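Local coordinates for computationally designed four-helix bundle protein (Synthetic construct, PDB 3U3B) that is of unknown function but folds as a hyperthermostable four-helix bundle whose hydrophobic core was completely redesigned by flexible-backbone computation, at residues I26-K31 with M36-K41; R44-M49 with K63-I68; M69-K74 with S84-K89. All coordinates share one frame; numbering follows the deposited sequence.

Contact 1. Residues I26-K31 with M36-K41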
loop_
_atom_site.group_PDB
_atom_site.type_symbol
_atom_site.label_atom_id
_atom_site.label_comp_id
_atom_site.label_asym_id
_atom_site.label_seq_id
_atom_site.Cartn_x
_atom_site.Cartn_y
_atom_site.Cartn_z
ATOM N N ILE A 26 4.006 5.588 -7.081
ATOM C CA ILE A 26 4.018 4.587 -8.136
ATOM C C ILE A 26 4.030 5.256 -9.516
ATOM O O ILE A 26 4.678 4.772 -10.450
ATOM C CB ILE A 26 2.825 3.660 -8.038
ATOM C CG1 ILE A 26 3.045 2.622 -6.939
ATOM C CG2 ILE A 26 2.603 2.965 -9.352
ATOM C CD1 ILE A 26 1.875 1.683 -6.796
ATOM N N LYS A 27 3.335 6.378 -9.645
ATOM C CA LYS A 27 3.335 7.089 -10.913
ATOM C C LYS A 27 4.744 7.518 -11.259
ATOM O O LYS A 27 5.177 7.434 -12.430
ATOM C CB LYS A 27 2.423 8.304 -10.844
ATOM C CG LYS A 27 0.973 7.930 -10.808
ATOM C CD LYS A 27 0.053 9.153 -10.846
ATOM C CE LYS A 27 -1.436 8.739 -10.817
ATOM N NZ LYS A 27 -1.938 8.267 -9.471
ATOM N N GLU A 28 5.469 7.989 -10.249
ATOM C CA GLU A 28 6.849 8.462 -10.472
ATOM C C GLU A 28 7.796 7.305 -10.770
ATOM O O GLU A 28 8.673 7.434 -11.632
ATOM C CB GLU A 28 7.407 9.240 -9.264
ATOM C CG GLU A 28 6.781 10.625 -8.987
ATOM C CD GLU A 28 6.357 11.376 -10.258
ATOM O OE1 GLU A 28 7.180 11.483 -11.198
ATOM O OE2 GLU A 28 5.194 11.858 -10.315
ATOM N N VAL A 29 7.672 6.198 -10.031
ATOM C CA VAL A 29 8.601 5.074 -10.229
ATOM C C VAL A 29 8.342 4.369 -11.571
ATOM O O VAL A 29 9.225 3.702 -12.132
ATOM C CB VAL A 29 8.591 4.085 -9.025
ATOM C CG1 VAL A 29 7.442 3.093 -9.132
ATOM C CG2 VAL A 29 9.955 3.385 -8.913
ATOM N N GLU A 30 7.143 4.554 -12.099
ATOM C CA GLU A 30 6.796 4.048 -13.403
ATOM C C GLU A 30 7.698 4.608 -14.482
ATOM O O GLU A 30 8.001 3.918 -15.446
ATOM C CB GLU A 30 5.395 4.492 -13.728
ATOM C CG GLU A 30 4.362 3.495 -13.444
ATOM C CD GLU A 30 3.009 4.124 -13.629
ATOM O OE1 GLU A 30 2.875 4.906 -14.587
ATOM O OE2 GLU A 30 2.094 3.855 -12.823
ATOM N N LYS A 31 8.094 5.869 -14.319
ATOM C CA LYS A 31 8.925 6.563 -15.299
ATOM C C LYS A 31 10.384 6.099 -15.260
ATOM O O LYS A 31 11.137 6.301 -16.220
ATOM C CB LYS A 31 8.883 8.068 -15.044
ATOM C CG LYS A 31 7.487 8.633 -15.051
ATOM C CD LYS A 31 7.486 10.108 -14.694
ATOM C CE LYS A 31 6.068 10.610 -14.433
ATOM N NZ LYS A 31 6.029 12.055 -14.065
ATOM N N MET A 36 15.291 3.144 -6.693
ATOM C CA MET A 36 15.060 2.554 -5.358
ATOM C C MET A 36 14.570 3.541 -4.313
ATOM O O MET A 36 14.014 3.138 -3.278
ATOM C CB MET A 36 16.346 1.871 -4.853
ATOM C CG MET A 36 16.757 0.679 -5.676
ATOM S SD MET A 36 15.382 -0.455 -5.958
ATOM C CE MET A 36 16.206 -1.763 -6.874
ATOM N N GLU A 37 14.741 4.835 -4.560
ATOM C CA GLU A 37 14.251 5.833 -3.610
ATOM C C GLU A 37 12.710 5.755 -3.479
ATOM O O GLU A 37 12.143 5.798 -2.364
ATOM C CB GLU A 37 14.715 7.215 -4.055
ATOM C CG GLU A 37 14.469 8.315 -3.068
ATOM C CD GLU A 37 15.108 9.628 -3.494
ATOM O OE1 GLU A 37 15.998 9.606 -4.378
ATOM O OE2 GLU A 37 14.716 10.682 -2.948
ATOM N N TYR A 38 12.030 5.590 -4.606
ATOM C CA TYR A 38 10.569 5.496 -4.569
ATOM C C TYR A 38 10.118 4.170 -4.016
ATOM O O TYR A 38 9.184 4.118 -3.238
ATOM C CB TYR A 38 9.982 5.738 -5.962
ATOM C CG TYR A 38 9.919 7.202 -6.317
ATOM C CD1 TYR A 38 9.076 8.056 -5.639
ATOM C CD2 TYR A 38 10.702 7.725 -7.342
ATOM C CE1 TYR A 38 9.001 9.404 -5.963
ATOM C CE2 TYR A 38 10.632 9.075 -7.680
ATOM C CZ TYR A 38 9.782 9.904 -6.979
ATOM O OH TYR A 38 9.705 11.244 -7.289
ATOM N N TRP A 39 10.815 3.096 -4.354
ATOM C CA TRP A 39 10.458 1.802 -3.799
ATOM C C TRP A 39 10.613 1.765 -2.282
ATOM O O TRP A 39 9.763 1.210 -1.570
ATOM C CB TRP A 39 11.242 0.703 -4.443
ATOM C CG TRP A 39 10.814 0.428 -5.854
ATOM C CD1 TRP A 39 11.597 0.501 -6.972
ATOM C CD2 TRP A 39 9.504 0.051 -6.302
ATOM N NE1 TRP A 39 10.855 0.186 -8.093
ATOM C CE2 TRP A 39 9.569 -0.093 -7.709
ATOM C CE3 TRP A 39 8.285 -0.187 -5.657
ATOM C CZ2 TRP A 39 8.469 -0.461 -8.476
ATOM C CZ3 TRP A 39 7.182 -0.554 -6.434
ATOM C CH2 TRP A 39 7.288 -0.682 -7.826
ATOM N N ASN A 40 11.664 2.375 -1.777
ATOM C CA ASN A 40 11.825 2.489 -0.329
ATOM C C ASN A 40 10.718 3.273 0.341
ATOM O O ASN A 40 10.186 2.844 1.390
ATOM C CB ASN A 40 13.202 3.067 0.020
ATOM C CG ASN A 40 14.264 2.003 0.096
ATOM O OD1 ASN A 40 14.249 1.177 1.011
ATOM N ND2 ASN A 40 15.224 2.023 -0.853
ATOM N N LYS A 41 10.352 4.428 -0.214
ATOM C CA LYS A 41 9.264 5.238 0.360
ATOM C C LYS A 41 7.951 4.460 0.345
ATOM O O LYS A 41 7.164 4.503 1.308
ATOM C CB LYS A 41 9.065 6.537 -0.439
ATOM C CG LYS A 41 10.086 7.624 -0.056
ATOM C CD LYS A 41 10.200 8.757 -1.098
ATOM C CE LYS A 41 11.474 9.599 -0.900
ATOM N NZ LYS A 41 11.678 10.035 0.520
#
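V29 turns both of its methyls to the W39 indole through its first torsion (chi1 83°): CG2 lies anti to the backbone N, CG1 between that N and the carbonyl carbon. On the other side, Y38 and W39 both carry CG anti to their carbonyl carbons, and the two adjacent rings meet adjacent residues, Y38 the stem of E28 and W39 the methyls of V29. V29 CG2 sits over one face of the indole, displaced toward the rim and 3.4 Å from W39 NE1, a CH-pi contact with the five-membered ring. V29 CG1 reaches the six-membered part, 3.8 Å from W39 CZ2, so the valine spans both rings of the tryptophan. V29 CB also backs against Y38 CB at 3.7 Å, and these two residues are the closest CA pair between the segments. The preceding residue, E28, lays its aliphatic stem on the phenol: E28 CB stands over one face of the Y38 ring, 3.6 Å from its centroid, and E28 CG is 3.4 Å from Y38 OH. The E28 chain then bends at chi2 (-34°), which takes the carboxylate off the ring to K31, whose NZ meets E28 OE1 at 3.1 Å in a salt bridge on the syn side. W39 NE1, though close to V29 CG2, bonds to P33 O in the connecting loop. The W39 side chain also touches M75 and L76 of helix 59-76 and I82 in a loop. No hydrogen bond crosses between the segments: E28 OE1 pairs with K31 and W39 NE1 with P33 O. Cohesion here therefore rests mainly on methyl and methylene groups laid against aromatic faces, with V29 CB against Y38 CB besides.

Contact 2. Residues R44-M49 with K63-I68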
loop_
_atom_site.group_PDB
_atom_site.type_symbol
_atom_site.label_atom_id
_atom_site.label_comp_id
_atom_site.label_asym_id
_atom_site.label_seq_id
_atom_site.Cartn_x
_atom_site.Cartn_y
_atom_site.Cartn_z
ATOM N N ARG A 44 7.843 1.778 3.035
ATOM C CA ARG A 44 7.579 2.352 4.372
ATOM C C ARG A 44 6.130 2.874 4.548
ATOM O O ARG A 44 5.574 2.797 5.652
ATOM C CB ARG A 44 8.633 3.394 4.784
ATOM C CG ARG A 44 10.008 2.768 5.126
ATOM C CD ARG A 44 11.063 3.781 5.591
ATOM N NE ARG A 44 11.378 4.749 4.529
ATOM C CZ ARG A 44 12.445 4.729 3.742
ATOM N NH1 ARG A 44 13.395 3.816 3.875
ATOM N NH2 ARG A 44 12.579 5.667 2.828
ATOM N N LEU A 45 5.520 3.379 3.475
ATOM C CA LEU A 45 4.131 3.780 3.483
ATOM C C LEU A 45 3.226 2.578 3.698
ATOM O O LEU A 45 2.307 2.625 4.546
ATOM C CB LEU A 45 3.751 4.501 2.184
ATOM C CG LEU A 45 4.259 5.938 2.073
ATOM C CD1 LEU A 45 4.190 6.416 0.616
ATOM C CD2 LEU A 45 3.498 6.890 2.996
ATOM N N VAL A 46 3.489 1.502 2.965
ATOM C CA VAL A 46 2.685 0.292 3.081
ATOM C C VAL A 46 2.823 -0.331 4.487
ATOM O O VAL A 46 1.835 -0.829 5.060
ATOM C CB VAL A 46 3.043 -0.710 1.985
ATOM C CG1 VAL A 46 2.319 -2.028 2.166
ATOM C CG2 VAL A 46 2.719 -0.126 0.602
ATOM N N HIS A 47 4.040 -0.302 5.042
ATOM C CA HIS A 47 4.301 -0.808 6.387
ATOM C C HIS A 47 3.500 -0.031 7.431
ATOM O O HIS A 47 3.018 -0.594 8.434
ATOM C CB HIS A 47 5.806 -0.691 6.671
ATOM C CG HIS A 47 6.272 -1.432 7.878
ATOM N ND1 HIS A 47 6.362 -0.850 9.121
ATOM C CD2 HIS A 47 6.706 -2.706 8.029
ATOM C CE1 HIS A 47 6.800 -1.733 9.994
ATOM N NE2 HIS A 47 7.026 -2.865 9.357
ATOM N N THR A 48 3.395 1.272 7.210
ATOM C CA THR A 48 2.616 2.171 8.063
ATOM C C THR A 48 1.113 1.801 8.010
ATOM O O THR A 48 0.430 1.706 9.037
ATOM C CB THR A 48 2.842 3.634 7.639
ATOM O OG1 THR A 48 4.216 3.982 7.858
ATOM C CG2 THR A 48 1.975 4.582 8.412
ATOM N N MET A 49 0.607 1.588 6.810
ATOM C CA MET A 49 -0.784 1.169 6.620
ATOM C C MET A 49 -1.078 -0.168 7.281
ATOM O O MET A 49 -2.144 -0.356 7.868
ATOM C CB MET A 49 -1.071 1.049 5.130
ATOM C CG MET A 49 -1.016 2.358 4.398
ATOM S SD MET A 49 -1.735 2.153 2.729
ATOM C CE MET A 49 -0.461 1.309 1.822
ATOM N N LYS A 63 -3.840 -8.501 4.984
ATOM C CA LYS A 63 -3.273 -9.613 4.227
ATOM C C LYS A 63 -2.833 -9.178 2.827
ATOM O O LYS A 63 -1.838 -9.683 2.318
ATOM C CB LYS A 63 -4.259 -10.776 4.108
ATOM C CG LYS A 63 -4.697 -11.385 5.433
ATOM C CD LYS A 63 -3.582 -12.125 6.171
ATOM C CE LYS A 63 -4.120 -12.729 7.462
ATOM N NZ LYS A 63 -5.169 -13.760 7.207
ATOM N N VAL A 64 -3.578 -8.263 2.208
ATOM C CA VAL A 64 -3.164 -7.699 0.918
ATOM C C VAL A 64 -1.942 -6.795 1.076
ATOM O O VAL A 64 -0.998 -6.886 0.295
ATOM C CB VAL A 64 -4.310 -6.955 0.209
ATOM C CG1 VAL A 64 -3.853 -6.497 -1.197
ATOM C CG2 VAL A 64 -5.518 -7.880 0.075
ATOM N N LEU A 65 -1.941 -5.941 2.089
ATOM C CA LEU A 65 -0.782 -5.106 2.356
ATOM C C LEU A 65 0.471 -5.946 2.601
ATOM O O LEU A 65 1.563 -5.633 2.104
ATOM C CB LEU A 65 -1.048 -4.190 3.546
ATOM C CG LEU A 65 -2.140 -3.147 3.294
ATOM C CD1 LEU A 65 -2.531 -2.466 4.627
ATOM C CD2 LEU A 65 -1.729 -2.143 2.199
ATOM N N HIS A 66 0.316 -7.031 3.344
ATOM C CA HIS A 66 1.435 -7.916 3.615
ATOM C C HIS A 66 1.986 -8.476 2.310
ATOM O O HIS A 66 3.203 -8.573 2.121
ATOM C CB HIS A 66 0.993 -9.057 4.520
ATOM C CG HIS A 66 2.082 -10.032 4.823
ATOM N ND1 HIS A 66 3.247 -9.667 5.463
ATOM C CD2 HIS A 66 2.188 -11.356 4.570
ATOM C CE1 HIS A 66 4.020 -10.730 5.597
ATOM N NE2 HIS A 66 3.402 -11.767 5.060
ATOM N N THR A 67 1.083 -8.835 1.405
ATOM C CA THR A 67 1.490 -9.350 0.098
ATOM C C THR A 67 2.269 -8.306 -0.698
ATOM O O THR A 67 3.264 -8.630 -1.350
ATOM C CB THR A 67 0.289 -9.816 -0.732
ATOM O OG1 THR A 67 -0.390 -10.886 -0.054
ATOM C CG2 THR A 67 0.761 -10.316 -2.057
ATOM N N ILE A 68 1.823 -7.054 -0.660
ATOM C CA ILE A 68 2.532 -5.996 -1.357
ATOM C C ILE A 68 3.946 -5.786 -0.769
ATOM O O ILE A 68 4.903 -5.638 -1.510
ATOM C CB ILE A 68 1.737 -4.674 -1.334
ATOM C CG1 ILE A 68 0.406 -4.825 -2.094
ATOM C CG2 ILE A 68 2.585 -3.543 -1.871
ATOM C CD1 ILE A 68 -0.619 -3.753 -1.719
#
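V46, M49, L65 and I68 meet through apolar contacts, all four buried near the centre of the chain. M49 and L65 cross at about a right angle: the methionine chain bends at chi3 (-76°), which brings M49 CE to 3.7 Å from L65 CD2, while L65 CD1 lies 3.8 Å from M49 CB. The leucine thus sets one methyl at the root of the methionine and the other at its end. V46 CG1 approaches the same L65 CD2 at 4.0 Å and packs against the backbone at L65 O. V46 CG2 lies 4.2 Å from I68 CG2, a looser touch.

Hydrogen bonds stay within each helix. T48 OG1 donates to R44 O at 2.8 Å, and T67 OG1 to K63 O at 3.0 Å; each hydroxyl returns to a carbonyl that also takes the threonine's own backbone N-H.

Beyond the pair, M49 packs on L18 and I19 of helix 3-30, and L65 on V97 of helix 84-102. The axes of segments 44-49 and 63-68 approach to 9.5 Å with their directions 157° apart, typical of adjacent antiparallel helices around the hydrophobic core of a four-helix bundle.

Contact 3. Residues M69-K74 with S84-K89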
loop_
_atom_site.group_PDB
_atom_site.type_symbol
_atom_site.label_atom_id
_atom_site.label_comp_id
_atom_site.label_asym_id
_atom_site.label_seq_id
_atom_site.Cartn_x
_atom_site.Cartn_y
_atom_site.Cartn_z
ATOM N N MET A 69 4.069 -5.775 0.557
ATOM C CA MET A 69 5.371 -5.627 1.185
ATOM C C MET A 69 6.318 -6.752 0.776
ATOM O O MET A 69 7.504 -6.514 0.515
ATOM C CB MET A 69 5.232 -5.597 2.715
ATOM C CG MET A 69 4.528 -4.361 3.191
ATOM S SD MET A 69 3.970 -4.546 4.915
ATOM C CE MET A 69 5.521 -4.987 5.675
ATOM N N ASN A 70 5.809 -7.977 0.697
ATOM C CA ASN A 70 6.661 -9.067 0.254
ATOM C C ASN A 70 7.239 -8.804 -1.131
ATOM O O ASN A 70 8.439 -9.015 -1.348
ATOM C CB ASN A 70 5.918 -10.403 0.251
ATOM C CG ASN A 70 5.661 -10.934 1.645
ATOM O OD1 ASN A 70 6.252 -10.469 2.628
ATOM N ND2 ASN A 70 4.783 -11.930 1.736
ATOM N N LEU A 71 6.394 -8.354 -2.057
ATOM C CA LEU A 71 6.832 -8.088 -3.423
ATOM C C LEU A 71 7.822 -6.929 -3.455
ATOM O O LEU A 71 8.874 -7.025 -4.081
ATOM C CB LEU A 71 5.630 -7.779 -4.321
ATOM C CG LEU A 71 5.887 -7.798 -5.829
ATOM C CD1 LEU A 71 6.401 -9.158 -6.294
ATOM C CD2 LEU A 71 4.608 -7.437 -6.560
ATOM N N VAL A 72 7.501 -5.846 -2.759
ATOM C CA VAL A 72 8.388 -4.703 -2.764
ATOM C C VAL A 72 9.701 -5.041 -2.067
ATOM O O VAL A 72 10.778 -4.657 -2.536
ATOM C CB VAL A 72 7.722 -3.450 -2.173
ATOM C CG1 VAL A 72 8.719 -2.315 -2.152
ATOM C CG2 VAL A 72 6.542 -3.058 -3.014
ATOM N N ASP A 73 9.648 -5.789 -0.969
ATOM C CA ASP A 73 10.895 -6.192 -0.345
ATOM C C ASP A 73 11.844 -6.956 -1.303
ATOM O O ASP A 73 13.071 -6.699 -1.329
ATOM C CB ASP A 73 10.638 -7.015 0.907
ATOM C CG ASP A 73 11.905 -7.255 1.684
ATOM O OD1 ASP A 73 12.497 -6.257 2.154
ATOM O OD2 ASP A 73 12.316 -8.425 1.822
ATOM N N LYS A 74 11.300 -7.899 -2.069
ATOM C CA LYS A 74 12.081 -8.623 -3.084
ATOM C C LYS A 74 12.752 -7.670 -4.093
ATOM O O LYS A 74 13.902 -7.885 -4.491
ATOM C CB LYS A 74 11.208 -9.650 -3.823
ATOM C CG LYS A 74 10.941 -10.945 -3.042
ATOM C CD LYS A 74 10.089 -11.907 -3.888
ATOM C CE LYS A 74 9.435 -13.048 -3.078
ATOM N NZ LYS A 74 10.332 -14.215 -2.780
ATOM N N SER A 84 7.667 -3.788 -15.901
ATOM C CA SER A 84 6.346 -3.204 -16.018
ATOM C C SER A 84 5.306 -4.121 -15.363
ATOM O O SER A 84 4.436 -3.654 -14.623
ATOM C CB SER A 84 6.019 -2.984 -17.499
ATOM O OG SER A 84 6.068 -4.220 -18.203
ATOM N N ASP A 85 5.410 -5.424 -15.625
ATOM C CA ASP A 85 4.421 -6.391 -15.148
ATOM C C ASP A 85 4.438 -6.536 -13.628
ATOM O O ASP A 85 3.402 -6.750 -13.000
ATOM C CB ASP A 85 4.624 -7.758 -15.809
ATOM C CG ASP A 85 4.168 -7.776 -17.256
ATOM O OD1 ASP A 85 3.362 -6.892 -17.623
ATOM O OD2 ASP A 85 4.610 -8.668 -18.019
ATOM N N LEU A 86 5.614 -6.431 -13.036
ATOM C CA LEU A 86 5.732 -6.480 -11.593
ATOM C C LEU A 86 5.063 -5.253 -10.983
ATOM O O LEU A 86 4.400 -5.332 -9.938
ATOM C CB LEU A 86 7.205 -6.543 -11.204
ATOM C CG LEU A 86 7.491 -6.547 -9.710
ATOM C CD1 LEU A 86 6.743 -7.689 -9.030
ATOM C CD2 LEU A 86 8.992 -6.658 -9.475
ATOM N N ILE A 87 5.239 -4.111 -11.644
ATOM C CA ILE A 87 4.605 -2.878 -11.178
ATOM C C ILE A 87 3.088 -3.012 -11.316
ATOM O O ILE A 87 2.331 -2.583 -10.436
ATOM C CB ILE A 87 5.108 -1.634 -11.927
ATOM C CG1 ILE A 87 6.607 -1.474 -11.684
ATOM C CG2 ILE A 87 4.362 -0.403 -11.446
ATOM C CD1 ILE A 87 7.232 -0.385 -12.478
ATOM N N ASP A 88 2.646 -3.665 -12.384
ATOM C CA ASP A 88 1.221 -3.879 -12.568
ATOM C C ASP A 88 0.626 -4.752 -11.461
ATOM O O ASP A 88 -0.518 -4.541 -11.053
ATOM C CB ASP A 88 0.932 -4.491 -13.937
ATOM C CG ASP A 88 1.171 -3.512 -15.072
ATOM O OD1 ASP A 88 1.041 -2.285 -14.846
ATOM O OD2 ASP A 88 1.479 -3.976 -16.191
ATOM N N LYS A 89 1.366 -5.733 -10.969
ATOM C CA LYS A 89 0.794 -6.582 -9.931
ATOM C C LYS A 89 0.661 -5.812 -8.617
ATOM O O LYS A 89 -0.304 -5.998 -7.877
ATOM C CB LYS A 89 1.614 -7.852 -9.732
ATOM C CG LYS A 89 0.841 -8.941 -8.988
ATOM C CD LYS A 89 1.806 -9.888 -8.311
ATOM C CE LYS A 89 1.268 -11.307 -8.161
ATOM N NZ LYS A 89 2.312 -12.178 -7.521
#
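Close to one end of the four-helix bundle, the partly exposed seam between helices 59-76 and 84-102 is bridged by L71, L86 and K89. L71 and L86 each hold CG anti to the backbone N (chi1 -166° and 178°), and in the conformers described the two chains run alongside in opposite senses, placing L86 CD1, doubtfully, near the branched end of L71. Both leucines were modelled in two conformers and the modelled separations between their ends are too short to be trusted, so the meeting of the two side chains is secure only in outline. K89 adds a second touch. Its chain, extended beyond CG, runs out beside the leucine, and in the L71 conformer described K89 CD passes 4.1 Å from L71 CD2; the lysine thus touches by its aliphatic stem rather than its ammonium group. The backbones remain well separated, with L71 CA and L86 CA 8.4 Å apart, and the span is crossed by long side chains without any hydrogen bond. Near the start of helix 84-102, L86 N is bonded to T83 OG1. K74 NZ forms a salt bridge with E79. Toward helix 36-56, I87 reaches W39 from helix 84-102, while M69 rests on Y43, V46 and H47 from helix 59-76, so the leucine seam lies between two helices that both pack against a third.

In the fold
From the N terminus, helix 3-30 turns through a short loop into helix 36-56, and contact 1 closes that hairpin. Contact 2 follows in series, joining helices 36-56 and 59-76 part-way along and closing the turn between them at the other end of the bundle. Contact 3 then fastens helix 59-76 to helix 84-102 across the last connection. None of the three encloses or crosses another; each pairs consecutive helices, and together they link all four. Contacts 1 and 2 share helix 36-56, contacts 2 and 3 share helix 59-76. Contact 3 touches both others directly, by packing on helix 36-56.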